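Pesticidal crystal protein Cry2Aa (Bacillus thuringiensis serovar kurstaki, PDB 1I5P) kills dipteran and lepidopteran larvae by binding to their midgut epithelial cells and promoting colloid-osmotic lysis. Local coordinates at residues 39-44 with 415-420; 185-190 with 206-211; 476-479 with 483-486. One frame throughout, in Å; residues are numbered along the deposited sequence.

Contact 1 (39-44 with 415-420); sequences MEWKRT and SNYFPD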
ATOM      1  N   MET A  39      13.448   9.240   8.634  1.00 17.04           N
ATOM      2  CA  MET A  39      14.177  10.505   8.667  1.00 19.05           C
ATOM      3  C   MET A  39      15.363  10.427   7.714  1.00 16.62           C
ATOM      4  O   MET A  39      15.635  11.374   6.984  1.00 14.35           O
ATOM      5  CB  MET A  39      14.687  10.826  10.079  1.00 22.40           C
ATOM      6  CG  MET A  39      13.691  11.567  10.962  1.00 30.93           C
ATOM      7  SD  MET A  39      14.363  11.962  12.593  1.00 40.82           S
ATOM      8  CE  MET A  39      14.978  13.645  12.323  1.00 38.97           C
ATOM      9  N   GLU A  40      16.073   9.303   7.723  1.00 12.64           N
ATOM     10  CA  GLU A  40      17.216   9.150   6.833  1.00 14.65           C
ATOM     11  C   GLU A  40      16.747   9.091   5.390  1.00 13.39           C
ATOM     12  O   GLU A  40      17.386   9.634   4.495  1.00 14.12           O
ATOM     13  CB  GLU A  40      17.999   7.886   7.177  1.00 17.68           C
ATOM     14  CG  GLU A  40      19.036   8.127   8.244  1.00 22.40           C
ATOM     15  CD  GLU A  40      20.022   9.204   7.831  1.00 25.53           C
ATOM     16  OE1 GLU A  40      20.915   8.892   7.011  1.00 22.74           O
ATOM     17  OE2 GLU A  40      19.904  10.354   8.317  1.00 28.12           O
ATOM     18  N   TRP A  41      15.627   8.417   5.175  1.00 13.04           N
ATOM     19  CA  TRP A  41      15.039   8.307   3.847  1.00 13.48           C
ATOM     20  C   TRP A  41      14.808   9.726   3.322  1.00 14.16           C
ATOM     21  O   TRP A  41      15.169  10.060   2.192  1.00 13.99           O
ATOM     22  CB  TRP A  41      13.709   7.551   3.942  1.00 11.66           C
ATOM     23  CG  TRP A  41      12.851   7.597   2.706  1.00 12.62           C
ATOM     24  CD1 TRP A  41      12.990   6.839   1.578  1.00 11.80           C
ATOM     25  CD2 TRP A  41      11.681   8.404   2.504  1.00 11.93           C
ATOM     26  NE1 TRP A  41      11.974   7.117   0.689  1.00 13.16           N
ATOM     27  CE2 TRP A  41      11.159   8.073   1.234  1.00 12.48           C
ATOM     28  CE3 TRP A  41      11.021   9.369   3.276  1.00 10.83           C
ATOM     29  CZ2 TRP A  41      10.007   8.676   0.720  1.00 11.79           C
ATOM     30  CZ3 TRP A  41       9.872   9.969   2.765  1.00  8.62           C
ATOM     31  CH2 TRP A  41       9.378   9.616   1.496  1.00 11.07           C
ATOM     32  N   LYS A  42      14.218  10.568   4.162  1.00 13.39           N
ATOM     33  CA  LYS A  42      13.933  11.943   3.771  1.00 15.90           C
ATOM     34  C   LYS A  42      15.185  12.690   3.347  1.00 16.75           C
ATOM     35  O   LYS A  42      15.203  13.365   2.316  1.00 18.48           O
ATOM     36  CB  LYS A  42      13.270  12.696   4.923  1.00 12.78           C
ATOM     37  CG  LYS A  42      12.885  14.127   4.581  1.00 12.74           C
ATOM     38  CD  LYS A  42      11.945  14.157   3.388  1.00 11.48           C
ATOM     39  CE  LYS A  42      11.199  15.471   3.289  1.00  8.54           C
ATOM     40  NZ  LYS A  42      10.259  15.428   2.144  1.00 10.26           N
ATOM     41  N   ARG A  43      16.233  12.551   4.147  1.00 15.88           N
ATOM     42  CA  ARG A  43      17.498  13.226   3.903  1.00 15.92           C
ATOM     43  C   ARG A  43      18.258  12.805   2.654  1.00 15.70           C
ATOM     44  O   ARG A  43      18.772  13.648   1.924  1.00 16.76           O
ATOM     45  CB  ARG A  43      18.413  13.042   5.120  1.00 17.37           C
ATOM     46  CG  ARG A  43      19.775  13.723   5.002  1.00 19.25           C
ATOM     47  CD  ARG A  43      20.646  13.458   6.230  1.00 18.51           C
ATOM     48  NE  ARG A  43      21.219  12.110   6.270  1.00 18.74           N
ATOM     49  CZ  ARG A  43      22.305  11.731   5.598  1.00 19.77           C
ATOM     50  NH1 ARG A  43      22.950  12.594   4.822  1.00 18.24           N
ATOM     51  NH2 ARG A  43      22.766  10.491   5.718  1.00 18.42           N
ATOM     52  N   THR A  44      18.323  11.502   2.408  1.00 14.52           N
ATOM     53  CA  THR A  44      19.092  10.970   1.286  1.00 12.77           C
ATOM     54  C   THR A  44      18.332  10.411   0.092  1.00 14.72           C
ATOM     55  O   THR A  44      18.899  10.277  -0.992  1.00 13.24           O
ATOM     56  CB  THR A  44      20.005   9.836   1.768  1.00 15.47           C
ATOM     57  OG1 THR A  44      19.200   8.681   2.034  1.00 12.89           O
ATOM     58  CG2 THR A  44      20.736  10.234   3.048  1.00 14.35           C
ATOM     59  N   SER A 415      16.378   7.363  -7.290  1.00 17.71           N
ATOM     60  CA  SER A 415      16.213   5.943  -7.023  1.00 17.40           C
ATOM     61  C   SER A 415      14.884   5.857  -6.285  1.00 16.50           C
ATOM     62  O   SER A 415      14.506   6.780  -5.558  1.00 14.09           O
ATOM     63  CB  SER A 415      17.342   5.392  -6.143  1.00 18.13           C
ATOM     64  OG  SER A 415      17.112   5.669  -4.775  1.00 20.74           O
ATOM     65  N   ASN A 416      14.170   4.756  -6.485  1.00 13.95           N
ATOM     66  CA  ASN A 416      12.877   4.566  -5.850  1.00 13.55           C
ATOM     67  C   ASN A 416      12.999   3.562  -4.721  1.00 12.93           C
ATOM     68  O   ASN A 416      13.439   2.434  -4.917  1.00 11.49           O
ATOM     69  CB  ASN A 416      11.869   4.106  -6.899  1.00 12.92           C
ATOM     70  CG  ASN A 416      11.904   4.983  -8.135  1.00 15.91           C
ATOM     71  OD1 ASN A 416      11.493   6.147  -8.091  1.00 17.86           O
ATOM     72  ND2 ASN A 416      12.413   4.440  -9.242  1.00 14.46           N
ATOM     73  N   TYR A 417      12.597   3.990  -3.531  1.00 13.74           N
ATOM     74  CA  TYR A 417      12.691   3.149  -2.349  1.00 12.44           C
ATOM     75  C   TYR A 417      11.900   3.780  -1.209  1.00 12.22           C
ATOM     76  O   TYR A 417      11.821   5.003  -1.110  1.00 10.83           O
ATOM     77  CB  TYR A 417      14.163   3.030  -1.938  1.00 13.84           C
ATOM     78  CG  TYR A 417      14.382   2.480  -0.550  1.00 14.38           C
ATOM     79  CD1 TYR A 417      14.326   1.110  -0.311  1.00 16.20           C
ATOM     80  CD2 TYR A 417      14.606   3.334   0.539  1.00 17.98           C
ATOM     81  CE1 TYR A 417      14.481   0.595   0.969  1.00 18.49           C
ATOM     82  CE2 TYR A 417      14.761   2.828   1.828  1.00 18.76           C
ATOM     83  CZ  TYR A 417      14.694   1.458   2.034  1.00 20.23           C
ATOM     84  OH  TYR A 417      14.804   0.950   3.308  1.00 22.27           O
ATOM     85  N   PHE A 418      11.306   2.945  -0.363  1.00 10.90           N
ATOM     86  CA  PHE A 418      10.552   3.424   0.794  1.00 11.45           C
ATOM     87  C   PHE A 418      10.849   2.481   1.958  1.00 11.47           C
ATOM     88  O   PHE A 418      10.838   1.264   1.782  1.00 13.96           O
ATOM     89  CB  PHE A 418       9.044   3.437   0.505  1.00 11.16           C
ATOM     90  CG  PHE A 418       8.668   4.193  -0.740  1.00 12.65           C
ATOM     91  CD1 PHE A 418       8.622   3.549  -1.975  1.00 15.30           C
ATOM     92  CD2 PHE A 418       8.374   5.554  -0.682  1.00 10.52           C
ATOM     93  CE1 PHE A 418       8.283   4.247  -3.140  1.00 13.96           C
ATOM     94  CE2 PHE A 418       8.036   6.265  -1.835  1.00 10.81           C
ATOM     95  CZ  PHE A 418       7.991   5.609  -3.069  1.00 13.93           C
ATOM     96  N   PRO A 419      11.110   3.030   3.160  1.00 12.67           N
ATOM     97  CA  PRO A 419      11.411   2.220   4.347  1.00 11.83           C
ATOM     98  C   PRO A 419      10.382   1.126   4.561  1.00 12.22           C
ATOM     99  O   PRO A 419       9.182   1.378   4.452  1.00 11.92           O
ATOM    100  CB  PRO A 419      11.406   3.253   5.478  1.00 12.30           C
ATOM    101  CG  PRO A 419      11.931   4.471   4.789  1.00 11.08           C
ATOM    102  CD  PRO A 419      11.112   4.462   3.507  1.00 11.92           C
ATOM    103  N   ASP A 420      10.860  -0.084   4.848  1.00 10.65           N
ATOM    104  CA  ASP A 420       9.997  -1.250   5.078  1.00 10.62           C
ATOM    105  C   ASP A 420       9.184  -1.691   3.863  1.00 11.54           C
ATOM    106  O   ASP A 420       8.305  -2.554   3.965  1.00 10.12           O
ATOM    107  CB  ASP A 420       9.068  -0.996   6.267  1.00 13.15           C
ATOM    108  CG  ASP A 420       9.832  -0.831   7.576  1.00 18.88           C
ATOM    109  OD1 ASP A 420      10.590  -1.754   7.950  1.00 18.32           O
ATOM    110  OD2 ASP A 420       9.673   0.223   8.227  1.00 16.65           O
TER
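Trp41 makes every cross-contact of helix 39-44, meeting Tyr417, Phe418 and Pro419 on the loop that follows strand 415-416. Just before it, Glu40 is turned off to the helix surface, where Arg43 grips its carboxylate side-on through NE and NH2.

At Trp41 the indole CG stands anti to the backbone N (chi1 168°), which carries the ring out from the helix to the loop. Its NE1 donates to Tyr417 O over 2.8 Å; the N-H...O angle of 143° describes a bent bond, and Tyr417 O sits somewhat out of the indole plane, yet the bond pairs a buried indole N-H with a backbone acceptor. Over one face of the same ring sits Pro419: its CD lies 3.8 Å from the centroid of the five-membered ring of Trp41 and 18° off the normal, a CH-pi contact. Pro419 CG reaches back to the root of the side chain, 3.7 Å from Trp41 CB, so the proline follows the indole from its base to its pyrrole ring. The benzo side of the indole meets Phe418, with Trp41 CZ2 3.8 Å from Phe418 CD2 and the ring planes oblique to one another. Tyr417 adds a looser apolar touch, its CD2 4.0 Å from Trp41 CD1.

Within the two segments Trp41 alone makes the junction; Trp38 of the same helix, an edge-to-face neighbour of Trp41, adds to it by touching Pro419, and Lys29 pairs with Asp420. The arrangement is thus a helix-to-loop interface, in which an N-terminal helix of this three-domain delta-endotoxin docks against the beta-prism middle domain.

Contact 2 (185-190 with 206-211); sequences LSFIRD and RTYRDY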
ATOM      1  N   LEU A 185     -10.234   9.625  15.648  1.00 10.87           N
ATOM      2  CA  LEU A 185     -10.595   8.212  15.636  1.00 11.84           C
ATOM      3  C   LEU A 185      -9.803   7.423  16.670  1.00 12.56           C
ATOM      4  O   LEU A 185     -10.331   6.484  17.275  1.00 11.86           O
ATOM      5  CB  LEU A 185     -10.390   7.622  14.238  1.00 11.46           C
ATOM      6  CG  LEU A 185     -11.389   8.107  13.179  1.00 14.02           C
ATOM      7  CD1 LEU A 185     -11.054   7.498  11.821  1.00 12.89           C
ATOM      8  CD2 LEU A 185     -12.805   7.724  13.596  1.00 12.95           C
ATOM      9  N   SER A 186      -8.545   7.811  16.873  1.00 11.50           N
ATOM     10  CA  SER A 186      -7.689   7.151  17.855  1.00 13.24           C
ATOM     11  C   SER A 186      -8.267   7.421  19.242  1.00 14.13           C
ATOM     12  O   SER A 186      -8.274   6.542  20.112  1.00 13.37           O
ATOM     13  CB  SER A 186      -6.263   7.699  17.777  1.00  8.96           C
ATOM     14  OG  SER A 186      -5.645   7.350  16.544  1.00 16.12           O
ATOM     15  N   PHE A 187      -8.737   8.655  19.426  1.00 13.84           N
ATOM     16  CA  PHE A 187      -9.346   9.115  20.670  1.00 14.45           C
ATOM     17  C   PHE A 187     -10.573   8.265  20.984  1.00 13.31           C
ATOM     18  O   PHE A 187     -10.729   7.756  22.093  1.00 14.86           O
ATOM     19  CB  PHE A 187      -9.749  10.593  20.523  1.00 15.28           C
ATOM     20  CG  PHE A 187     -10.809  11.043  21.497  1.00 16.05           C
ATOM     21  CD1 PHE A 187     -10.502  11.249  22.840  1.00 17.27           C
ATOM     22  CD2 PHE A 187     -12.121  11.249  21.070  1.00 14.22           C
ATOM     23  CE1 PHE A 187     -11.481  11.656  23.747  1.00 14.16           C
ATOM     24  CE2 PHE A 187     -13.109  11.658  21.974  1.00 15.70           C
ATOM     25  CZ  PHE A 187     -12.784  11.860  23.317  1.00 13.93           C
ATOM     26  N   ILE A 188     -11.441   8.115  19.992  1.00 12.90           N
ATOM     27  CA  ILE A 188     -12.652   7.323  20.145  1.00 13.74           C
ATOM     28  C   ILE A 188     -12.317   5.875  20.509  1.00 14.12           C
ATOM     29  O   ILE A 188     -12.912   5.302  21.419  1.00 13.17           O
ATOM     30  CB  ILE A 188     -13.487   7.367  18.848  1.00 13.99           C
ATOM     31  CG1 ILE A 188     -14.006   8.795  18.636  1.00 13.95           C
ATOM     32  CG2 ILE A 188     -14.638   6.357  18.916  1.00 12.09           C
ATOM     33  CD1 ILE A 188     -14.608   9.054  17.256  1.00 15.20           C
ATOM     34  N   ARG A 189     -11.350   5.297  19.807  1.00 14.39           N
ATOM     35  CA  ARG A 189     -10.938   3.928  20.077  1.00 16.11           C
ATOM     36  C   ARG A 189     -10.395   3.819  21.502  1.00 15.78           C
ATOM     37  O   ARG A 189     -10.623   2.822  22.182  1.00 16.05           O
ATOM     38  CB  ARG A 189      -9.858   3.486  19.080  1.00 15.02           C
ATOM     39  CG  ARG A 189      -9.515   1.999  19.136  1.00 14.07           C
ATOM     40  CD  ARG A 189      -8.350   1.685  18.213  1.00  9.97           C
ATOM     41  NE  ARG A 189      -8.118   0.251  18.036  1.00 12.26           N
ATOM     42  CZ  ARG A 189      -7.094  -0.414  18.558  1.00 12.40           C
ATOM     43  NH1 ARG A 189      -6.199   0.217  19.306  1.00  9.75           N
ATOM     44  NH2 ARG A 189      -6.946  -1.708  18.309  1.00 14.42           N
ATOM     45  N   ASP A 190      -9.675   4.844  21.950  1.00 16.76           N
ATOM     46  CA  ASP A 190      -9.114   4.840  23.299  1.00 15.61           C
ATOM     47  C   ASP A 190     -10.221   4.763  24.345  1.00 16.95           C
ATOM     48  O   ASP A 190     -10.127   3.990  25.299  1.00 15.75           O
ATOM     49  CB  ASP A 190      -8.271   6.097  23.541  1.00 14.26           C
ATOM     50  CG  ASP A 190      -6.880   6.005  22.923  1.00 14.36           C
ATOM     51  OD1 ASP A 190      -6.519   4.929  22.400  1.00 14.12           O
ATOM     52  OD2 ASP A 190      -6.141   7.012  22.971  1.00 12.84           O
ATOM     53  N   ARG A 206     -21.369   2.353  24.594  1.00 22.17           N
ATOM     54  CA  ARG A 206     -22.163   2.008  23.431  1.00 23.18           C
ATOM     55  C   ARG A 206     -22.162   3.146  22.415  1.00 23.23           C
ATOM     56  O   ARG A 206     -22.048   2.913  21.209  1.00 22.76           O
ATOM     57  CB  ARG A 206     -23.597   1.689  23.836  1.00 26.58           C
ATOM     58  CG  ARG A 206     -24.464   1.283  22.658  1.00 34.70           C
ATOM     59  CD  ARG A 206     -23.946   0.003  22.005  1.00 38.35           C
ATOM     60  NE  ARG A 206     -23.867   0.126  20.551  1.00 43.36           N
ATOM     61  CZ  ARG A 206     -23.575  -0.878  19.729  1.00 46.08           C
ATOM     62  NH1 ARG A 206     -23.333  -2.092  20.210  1.00 47.57           N
ATOM     63  NH2 ARG A 206     -23.521  -0.667  18.420  1.00 47.38           N
ATOM     64  N   THR A 207     -22.299   4.377  22.900  1.00 21.42           N
ATOM     65  CA  THR A 207     -22.301   5.536  22.017  1.00 20.98           C
ATOM     66  C   THR A 207     -20.969   5.643  21.271  1.00 19.89           C
ATOM     67  O   THR A 207     -20.948   5.872  20.065  1.00 20.14           O
ATOM     68  CB  THR A 207     -22.555   6.841  22.807  1.00 22.19           C
ATOM     69  OG1 THR A 207     -23.876   6.811  23.362  1.00 23.42           O
ATOM     70  CG2 THR A 207     -22.418   8.060  21.904  1.00 21.19           C
ATOM     71  N   TYR A 208     -19.858   5.470  21.982  1.00 18.49           N
ATOM     72  CA  TYR A 208     -18.552   5.560  21.339  1.00 18.77           C
ATOM     73  C   TYR A 208     -18.263   4.439  20.358  1.00 17.29           C
ATOM     74  O   TYR A 208     -17.455   4.604  19.451  1.00 18.11           O
ATOM     75  CB  TYR A 208     -17.435   5.674  22.385  1.00 17.08           C
ATOM     76  CG  TYR A 208     -17.180   7.117  22.752  1.00 17.19           C
ATOM     77  CD1 TYR A 208     -18.131   7.846  23.467  1.00 16.97           C
ATOM     78  CD2 TYR A 208     -16.053   7.794  22.277  1.00 16.17           C
ATOM     79  CE1 TYR A 208     -17.980   9.209  23.692  1.00 14.72           C
ATOM     80  CE2 TYR A 208     -15.892   9.164  22.498  1.00 16.15           C
ATOM     81  CZ  TYR A 208     -16.861   9.862  23.199  1.00 15.83           C
ATOM     82  OH  TYR A 208     -16.729  11.221  23.369  1.00 19.96           O
ATOM     83  N   ARG A 209     -18.916   3.294  20.518  1.00 18.94           N
ATOM     84  CA  ARG A 209     -18.702   2.216  19.560  1.00 18.98           C
ATOM     85  C   ARG A 209     -19.296   2.708  18.235  1.00 20.13           C
ATOM     86  O   ARG A 209     -18.717   2.496  17.171  1.00 19.92           O
ATOM     87  CB  ARG A 209     -19.413   0.928  20.000  1.00 19.65           C
ATOM     88  CG  ARG A 209     -18.836   0.230  21.230  1.00 19.49           C
ATOM     89  CD  ARG A 209     -19.605  -1.066  21.489  1.00 19.82           C
ATOM     90  NE  ARG A 209     -19.205  -1.775  22.705  1.00 19.92           N
ATOM     91  CZ  ARG A 209     -18.138  -2.562  22.817  1.00 20.90           C
ATOM     92  NH1 ARG A 209     -17.330  -2.759  21.785  1.00 20.37           N
ATOM     93  NH2 ARG A 209     -17.901  -3.184  23.965  1.00 21.82           N
ATOM     94  N   ASP A 210     -20.452   3.371  18.306  1.00 19.65           N
ATOM     95  CA  ASP A 210     -21.099   3.894  17.102  1.00 21.24           C
ATOM     96  C   ASP A 210     -20.271   5.030  16.524  1.00 20.71           C
ATOM     97  O   ASP A 210     -20.204   5.202  15.307  1.00 20.56           O
ATOM     98  CB  ASP A 210     -22.517   4.399  17.398  1.00 22.45           C
ATOM     99  CG  ASP A 210     -23.499   3.274  17.661  1.00 24.37           C
ATOM    100  OD1 ASP A 210     -23.222   2.127  17.254  1.00 24.06           O
ATOM    101  OD2 ASP A 210     -24.559   3.545  18.266  1.00 26.55           O
ATOM    102  N   TYR A 211     -19.648   5.811  17.401  1.00 18.44           N
ATOM    103  CA  TYR A 211     -18.801   6.910  16.959  1.00 18.81           C
ATOM    104  C   TYR A 211     -17.660   6.384  16.081  1.00 18.16           C
ATOM    105  O   TYR A 211     -17.405   6.906  14.995  1.00 18.05           O
ATOM    106  CB  TYR A 211     -18.210   7.649  18.164  1.00 19.11           C
ATOM    107  CG  TYR A 211     -19.116   8.688  18.799  1.00 18.58           C
ATOM    108  CD1 TYR A 211     -18.699   9.400  19.924  1.00 20.21           C
ATOM    109  CD2 TYR A 211     -20.372   8.978  18.268  1.00 19.27           C
ATOM    110  CE1 TYR A 211     -19.505  10.378  20.503  1.00 21.35           C
ATOM    111  CE2 TYR A 211     -21.189   9.956  18.840  1.00 21.04           C
ATOM    112  CZ  TYR A 211     -20.747  10.651  19.955  1.00 22.18           C
ATOM    113  OH  TYR A 211     -21.526  11.638  20.514  1.00 21.92           O
TER
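Ile188 lies against Tyr208 and Tyr211 where two neighbouring helices of the N-terminal helical bundle pack roughly antiparallel. The short axes approach to 9.1 Å with their directions 149° apart, and Ile188 and Tyr208 form the closest CA pair.

The two tyrosines present different parts to the isoleucine. Tyr208 offers its backbone and one ring carbon: Ile188 CG2 lies 3.4 Å from Tyr208 O and 3.9 Å from Tyr208 CD2, the latter approach being oblique to the ring. From Tyr211 the contact comes through CB, which is 3.9 Å from Ile188 CG2 and only slightly farther from Ile188 CD1, so that both ends of the branched side chain are used. CG2 is the branch placed anti to the backbone N of Ile188, whereas CG1 stands beside that N with chi1 at -67° and carries CD1 to the same CB. The side chains of Ile188 and Tyr211 cross at about a right angle.

Within helix 206-211 the aromatic rings also meet: Tyr211 CD1 lies 3.6 Å above the plane of the Tyr208 ring, over its centre. Tyr211 thus covers one face of the Tyr208 ring, while the edge of that ring meets Phe187. Beyond the pair, Phe187 also meets Phe127 edge-to-face, and Gln154 of helix 145-160 touches Phe187, Tyr208 and Tyr211, placing a third helix beside this interface.

Phe187 CE2 lies near the plane of the Tyr208 ring, at its edge, while Tyr208 CE2 approaches the Phe187 ring obliquely: the two CE2 atoms, of Phe187 and Tyr208, are 3.8 Å apart, with Tyr208 OH 3.9 Å from Phe187 CE2.

Contact 3 (476-479 with 483-486); sequences AANE and MIHL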
ATOM      1  N   ALA A 476       7.572 -19.177   2.082  1.00 14.76           N
ATOM      2  CA  ALA A 476       8.347 -19.689   0.961  1.00 14.18           C
ATOM      3  C   ALA A 476       7.471 -19.704  -0.277  1.00 13.66           C
ATOM      4  O   ALA A 476       6.304 -19.323  -0.229  1.00 11.92           O
ATOM      5  CB  ALA A 476       8.836 -21.109   1.264  1.00 14.09           C
ATOM      6  N   ALA A 477       8.045 -20.133  -1.391  1.00 13.82           N
ATOM      7  CA  ALA A 477       7.294 -20.223  -2.625  1.00 13.75           C
ATOM      8  C   ALA A 477       6.620 -21.575  -2.609  1.00 14.31           C
ATOM      9  O   ALA A 477       7.228 -22.574  -2.217  1.00 10.42           O
ATOM     10  CB  ALA A 477       8.217 -20.124  -3.818  1.00 12.09           C
ATOM     11  N   ASN A 478       5.360 -21.601  -3.017  1.00 14.62           N
ATOM     12  CA  ASN A 478       4.624 -22.847  -3.076  1.00 15.17           C
ATOM     13  C   ASN A 478       5.195 -23.595  -4.285  1.00 14.88           C
ATOM     14  O   ASN A 478       5.986 -23.043  -5.055  1.00 13.26           O
ATOM     15  CB  ASN A 478       3.141 -22.567  -3.297  1.00 15.37           C
ATOM     16  CG  ASN A 478       2.260 -23.647  -2.724  1.00 20.01           C
ATOM     17  OD1 ASN A 478       2.643 -24.821  -2.680  1.00 22.09           O
ATOM     18  ND2 ASN A 478       1.068 -23.263  -2.286  1.00 15.71           N
ATOM     19  N   GLU A 479       4.804 -24.847  -4.457  1.00 13.76           N
ATOM     20  CA  GLU A 479       5.295 -25.615  -5.593  1.00 15.51           C
ATOM     21  C   GLU A 479       4.965 -24.951  -6.941  1.00 14.87           C
ATOM     22  O   GLU A 479       5.691 -25.143  -7.923  1.00 13.58           O
ATOM     23  CB  GLU A 479       4.731 -27.040  -5.544  1.00 19.01           C
ATOM     24  CG  GLU A 479       3.215 -27.126  -5.436  1.00 23.14           C
ATOM     25  CD  GLU A 479       2.728 -28.545  -5.183  1.00 26.95           C
ATOM     26  OE1 GLU A 479       1.505 -28.738  -5.003  1.00 30.46           O
ATOM     27  OE2 GLU A 479       3.569 -29.468  -5.160  1.00 24.30           O
ATOM     28  N   MET A 483       3.132 -17.299  -3.336  1.00 12.46           N
ATOM     29  CA  MET A 483       3.396 -17.038  -1.933  1.00 13.88           C
ATOM     30  C   MET A 483       2.667 -17.918  -0.938  1.00 13.48           C
ATOM     31  O   MET A 483       1.468 -18.174  -1.065  1.00 14.83           O
ATOM     32  CB  MET A 483       3.023 -15.600  -1.576  1.00 13.25           C
ATOM     33  CG  MET A 483       3.805 -14.506  -2.247  1.00 15.73           C
ATOM     34  SD  MET A 483       3.063 -12.913  -1.829  1.00 16.51           S
ATOM     35  CE  MET A 483       3.960 -11.840  -2.960  1.00 13.89           C
ATOM     36  N   ILE A 484       3.402 -18.370   0.066  1.00 12.38           N
ATOM     37  CA  ILE A 484       2.807 -19.125   1.158  1.00 14.59           C
ATOM     38  C   ILE A 484       2.921 -18.106   2.294  1.00 14.47           C
ATOM     39  O   ILE A 484       4.020 -17.660   2.635  1.00 13.34           O
ATOM     40  CB  ILE A 484       3.595 -20.407   1.506  1.00 14.75           C
ATOM     41  CG1 ILE A 484       3.426 -21.436   0.375  1.00 11.42           C
ATOM     42  CG2 ILE A 484       3.091 -20.971   2.841  1.00 11.38           C
ATOM     43  CD1 ILE A 484       4.134 -22.773   0.616  1.00 13.82           C
ATOM     44  N   HIS A 485       1.780 -17.713   2.844  1.00 12.64           N
ATOM     45  CA  HIS A 485       1.739 -16.724   3.911  1.00 15.28           C
ATOM     46  C   HIS A 485       2.156 -17.266   5.265  1.00 15.70           C
ATOM     47  O   HIS A 485       1.690 -18.320   5.691  1.00 16.80           O
ATOM     48  CB  HIS A 485       0.335 -16.138   3.988  1.00 13.46           C
ATOM     49  CG  HIS A 485      -0.096 -15.494   2.712  1.00 11.38           C
ATOM     50  ND1 HIS A 485       0.225 -14.192   2.398  1.00 13.03           N
ATOM     51  CD2 HIS A 485      -0.726 -16.001   1.627  1.00 10.33           C
ATOM     52  CE1 HIS A 485      -0.186 -13.925   1.172  1.00 13.11           C
ATOM     53  NE2 HIS A 485      -0.766 -15.005   0.682  1.00 10.95           N
ATOM     54  N   LEU A 486       3.033 -16.536   5.944  1.00 15.24           N
ATOM     55  CA  LEU A 486       3.505 -16.957   7.257  1.00 13.08           C
ATOM     56  C   LEU A 486       2.705 -16.319   8.389  1.00 13.41           C
ATOM     57  O   LEU A 486       2.686 -15.091   8.539  1.00 12.57           O
ATOM     58  CB  LEU A 486       4.994 -16.618   7.418  1.00 13.62           C
ATOM     59  CG  LEU A 486       5.668 -17.037   8.731  1.00 15.44           C
ATOM     60  CD1 LEU A 486       5.530 -18.546   8.917  1.00 15.32           C
ATOM     61  CD2 LEU A 486       7.147 -16.637   8.714  1.00 12.71           C
TER
HETATM   62  O   HOH W   1       0.767 -20.394  -2.510  1.00  5.41           O
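Strands 474-477 and 483-486 run antiparallel as a beta hairpin, with Ala477 and Met483 forming a non-hydrogen-bonded pair whose CA atoms are 5.1 Å apart. One backbone bond crosses between the segments, from Ile484 N to Ala476 O, at 3.1 Å, with an N-H...O angle of 138°. On its other edge, strand 483-486 runs parallel to strand 530-537, where His485 bonds through its backbone to Thr535 and Arg537, so the hairpin is part of a larger mixed sheet.

The main side-chain contact is between Ile484 and Asn478, which cross at about a right angle just where the first strand gives way to the turn. Ile484 CG1 stands anti to its own carbonyl carbon (chi1 -70°), and the extended chain brings Ile484 CD1 to 3.7 Å from Asn478 CA. Alongside, Ile484 CG1 is 3.9 Å from Asn478 CB.

The amide of Asn478 serves both sides of the turn. Its OD1 accepts from Glu479 N at 2.8 Å, while a water accepts a hydrogen bond from Asn478 ND2 (2.9 Å) and donates one to Met483 O (2.7 Å).

The three contacts are separate samples of one large chain and do not touch. Contact 1 is the long-range one: 370 residues lie between its segments, and contact 2 falls within that span, whereas contact 3 comes later in sequence. In space contacts 1 and 3 are nearest, with centres 28 Å apart and closest atoms about 12 Å apart. Contact 2 lies 34 Å from contact 1 and 38 Å from contact 3, centre to centre, and about 19 Å from each by nearest atoms. Contact 2 thus sits inside the N-terminal bundle, 26 Å from the centre of the chain, while contact 1, at 16 Å, marks where an N-terminal helix meets the middle domain.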